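Local structure of ABC-type transport system, molybdenum-specific extracellular solute-binding protein (Clostridium difficile, 4KD5) at the interface of chains A and B. The protein probably binds molybdate or tungstate outside the cell as the substrate-binding component of a putative molybdenum ABC transporter. Sequence-based numbering; all coordinates share one arbitrary frame. Chains: chain A/B, ABC-type transport system, molybdenum-specific extracellular solute-binding protein.

The interface of chains A and B. Residues chain A 50-52, 73, 75; chain B 40-42, 45-46.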
ATOM      1  N   ILE A  50      -6.757  -0.551  22.397  1.00 52.61           N
ATOM      2  CA  ILE A  50      -5.586  -0.635  21.532  1.00 48.28           C
ATOM      3  C   ILE A  50      -4.388  -1.162  22.329  1.00 50.86           C
ATOM      4  O   ILE A  50      -3.565  -1.915  21.807  1.00 58.30           O
ATOM      5  CB  ILE A  50      -5.267   0.739  20.902  1.00 49.72           C
ATOM      6  CG1 ILE A  50      -6.434   1.201  20.031  1.00 41.06           C
ATOM      7  CG2 ILE A  50      -3.991   0.691  20.082  1.00 44.85           C
ATOM      8  CD1 ILE A  50      -6.244   2.573  19.425  1.00 42.91           C
ATOM      9  N   GLU A  51      -4.310  -0.777  23.601  1.00 53.55           N
ATOM     10  CA  GLU A  51      -3.248  -1.246  24.486  1.00 56.09           C
ATOM     11  C   GLU A  51      -3.418  -2.720  24.847  1.00 60.68           C
ATOM     12  O   GLU A  51      -2.442  -3.398  25.152  1.00 59.90           O
ATOM     13  CB  GLU A  51      -3.177  -0.386  25.757  1.00 59.19           C
ATOM     14  CG  GLU A  51      -2.626   1.021  25.553  1.00 60.00           C
ATOM     15  CD  GLU A  51      -2.833   1.923  26.764  1.00 68.08           C
ATOM     16  OE1 GLU A  51      -3.907   1.842  27.395  1.00 70.33           O
ATOM     17  OE2 GLU A  51      -1.923   2.718  27.084  1.00 70.56           O
ATOM     18  N   GLN A  52      -4.658  -3.206  24.823  1.00 65.62           N
ATOM     19  CA  GLN A  52      -4.947  -4.611  25.106  1.00 70.96           C
ATOM     20  C   GLN A  52      -4.695  -5.476  23.875  1.00 69.86           C
ATOM     21  O   GLN A  52      -4.541  -6.692  23.981  1.00 75.09           O
ATOM     22  CB  GLN A  52      -6.395  -4.788  25.591  1.00 71.04           C
ATOM     23  CG  GLN A  52      -6.686  -4.153  26.948  1.00 82.12           C
ATOM     24  CD  GLN A  52      -8.168  -4.106  27.285  1.00 87.86           C
ATOM     25  OE1 GLN A  52      -8.977  -4.817  26.689  1.00 90.89           O
ATOM     26  NE2 GLN A  52      -8.527  -3.261  28.245  1.00 88.65           N
ATOM     27  N   GLU A  73       4.293   3.757  23.919  1.00 72.02           N
ATOM     28  CA  GLU A  73       4.239   2.304  24.020  1.00 71.11           C
ATOM     29  C   GLU A  73       4.390   1.660  22.640  1.00 70.96           C
ATOM     30  O   GLU A  73       4.241   0.445  22.493  1.00 72.20           O
ATOM     31  CB  GLU A  73       2.927   1.868  24.685  1.00 71.83           C
ATOM     32  CG  GLU A  73       2.692   2.474  26.070  1.00 79.37           C
ATOM     33  CD  GLU A  73       1.230   2.427  26.492  1.00 82.05           C
ATOM     34  OE1 GLU A  73       0.361   2.281  25.608  1.00 77.55           O
ATOM     35  OE2 GLU A  73       0.951   2.537  27.705  1.00 87.35           O
ATOM     36  N   LEU A  75       2.579   1.649  19.886  1.00 49.94           N
ATOM     37  CA  LEU A  75       1.406   0.983  19.339  1.00 44.82           C
ATOM     38  C   LEU A  75       0.896   1.707  18.094  1.00 51.85           C
ATOM     39  O   LEU A  75      -0.149   1.351  17.542  1.00 55.29           O
ATOM     40  CB  LEU A  75       0.304   0.889  20.396  1.00 46.55           C
ATOM     41  CG  LEU A  75       0.632   0.060  21.639  1.00 49.13           C
ATOM     42  CD1 LEU A  75      -0.470   0.160  22.675  1.00 47.52           C
ATOM     43  CD2 LEU A  75       0.856  -1.392  21.271  1.00 49.05           C
TER
ATOM     44  N   TYR B  40      -0.243  -7.933  20.101  1.00 75.80           N
ATOM     45  CA  TYR B  40       0.629  -6.824  20.467  1.00 75.76           C
ATOM     46  C   TYR B  40      -0.115  -5.766  21.272  1.00 72.59           C
ATOM     47  O   TYR B  40      -1.165  -5.274  20.854  1.00 75.22           O
ATOM     48  CB  TYR B  40       1.243  -6.191  19.217  1.00 77.89           C
ATOM     49  CG  TYR B  40       2.093  -7.141  18.405  1.00 83.83           C
ATOM     50  CD1 TYR B  40       3.322  -7.578  18.877  1.00 80.89           C
ATOM     51  CD2 TYR B  40       1.669  -7.596  17.164  1.00 88.06           C
ATOM     52  CE1 TYR B  40       4.103  -8.444  18.139  1.00 84.84           C
ATOM     53  CE2 TYR B  40       2.444  -8.462  16.419  1.00 89.71           C
ATOM     54  CZ  TYR B  40       3.660  -8.881  16.911  1.00 87.69           C
ATOM     55  OH  TYR B  40       4.435  -9.743  16.175  1.00 88.23           O
ATOM     56  N   GLY B  41       0.438  -5.420  22.429  1.00 62.95           N
ATOM     57  CA  GLY B  41      -0.120  -4.366  23.252  1.00 63.71           C
ATOM     58  C   GLY B  41       0.942  -3.752  24.139  1.00 62.07           C
ATOM     59  O   GLY B  41       2.114  -4.129  24.067  1.00 63.10           O
ATOM     60  N   ALA B  42       0.541  -2.792  24.968  1.00 61.28           N
ATOM     61  CA  ALA B  42       1.433  -2.258  25.994  1.00 53.85           C
ATOM     62  C   ALA B  42       1.659  -3.342  27.040  1.00 49.64           C
ATOM     63  O   ALA B  42       0.723  -4.059  27.401  1.00 50.50           O
ATOM     64  CB  ALA B  42       0.826  -1.042  26.633  1.00 51.05           C
ATOM     65  N   SER B  45      -0.792  -3.477  29.858  1.00 60.34           N
ATOM     66  CA  SER B  45      -2.141  -3.939  29.551  1.00 56.16           C
ATOM     67  C   SER B  45      -2.185  -5.445  29.323  1.00 54.75           C
ATOM     68  O   SER B  45      -3.187  -6.093  29.624  1.00 57.48           O
ATOM     69  CB  SER B  45      -2.704  -3.200  28.337  1.00 61.15           C
ATOM     70  OG  SER B  45      -2.861  -1.821  28.602  1.00 64.93           O
ATOM     71  N   LEU B  46      -1.104  -5.998  28.784  1.00 57.70           N
ATOM     72  CA  LEU B  46      -0.999  -7.442  28.608  1.00 56.27           C
ATOM     73  C   LEU B  46      -0.896  -8.117  29.972  1.00 53.90           C
ATOM     74  O   LEU B  46      -1.425  -9.209  30.181  1.00 55.37           O
ATOM     75  CB  LEU B  46       0.202  -7.803  27.729  1.00 54.40           C
ATOM     76  CG  LEU B  46       0.225  -7.167  26.339  1.00 53.67           C
ATOM     77  CD1 LEU B  46       1.410  -7.643  25.507  1.00 57.48           C
ATOM     78  CD2 LEU B  46      -1.069  -7.460  25.618  1.00 51.57           C
TER
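The carbonyl O of A:Glu51, in the last turn of helix 43-52, meets the backbone N of B:Ala42 at 3.0 Å, a weak and bent hydrogen bond (132° at H) between two copies of a ModA-family solute-binding protein, whose pairing may belong to the crystal alone. A carbonyl this close to a helix C-terminus is well suited to accept from outside, since the amide four residues on, which would normally claim it, lies past the end of the helix. On the B side the chain passes from strand 34-41 through B:Ala42 into helix 43-51. B:Gly41, ending the strand, has no side chain, which allows its CA to approach the same carbonyl.

The methyl CB of B:Ala42 sits against the carboxylate end of A:Glu73, 3.5 Å from CD. With CG anti to the carbonyl carbon (chi1 -57°) and the chain extended, the carboxylate is carried out over the methyl, and the CH2 groups supply the apolar side of the contact. Within chain A, OE1 of A:Glu73 lies 2.7 Å from OE2 of A:Glu51; two charged carboxylates would repel at this range, so one may carry a proton. A:Leu75 approaches from the same loop region; its branch CD2 rests on CA of B:Gly41 at 3.7 Å, while CD1 turns toward N of B:Ala42. A branched apolar tip suits a surface of bare backbone. Beyond the hydrogen bond, B:Ser45 points its hydroxyl OG over CB of A:Glu51 at 3.2 Å, while its own CB backs the carbonyl O. A short side chain suits the spot where the C-terminal end of one helix meets the first turn of another. The carboxylate OE1 of A:Glu51 remains 4.0 Å from OG of B:Ser45, too long for a direct bond.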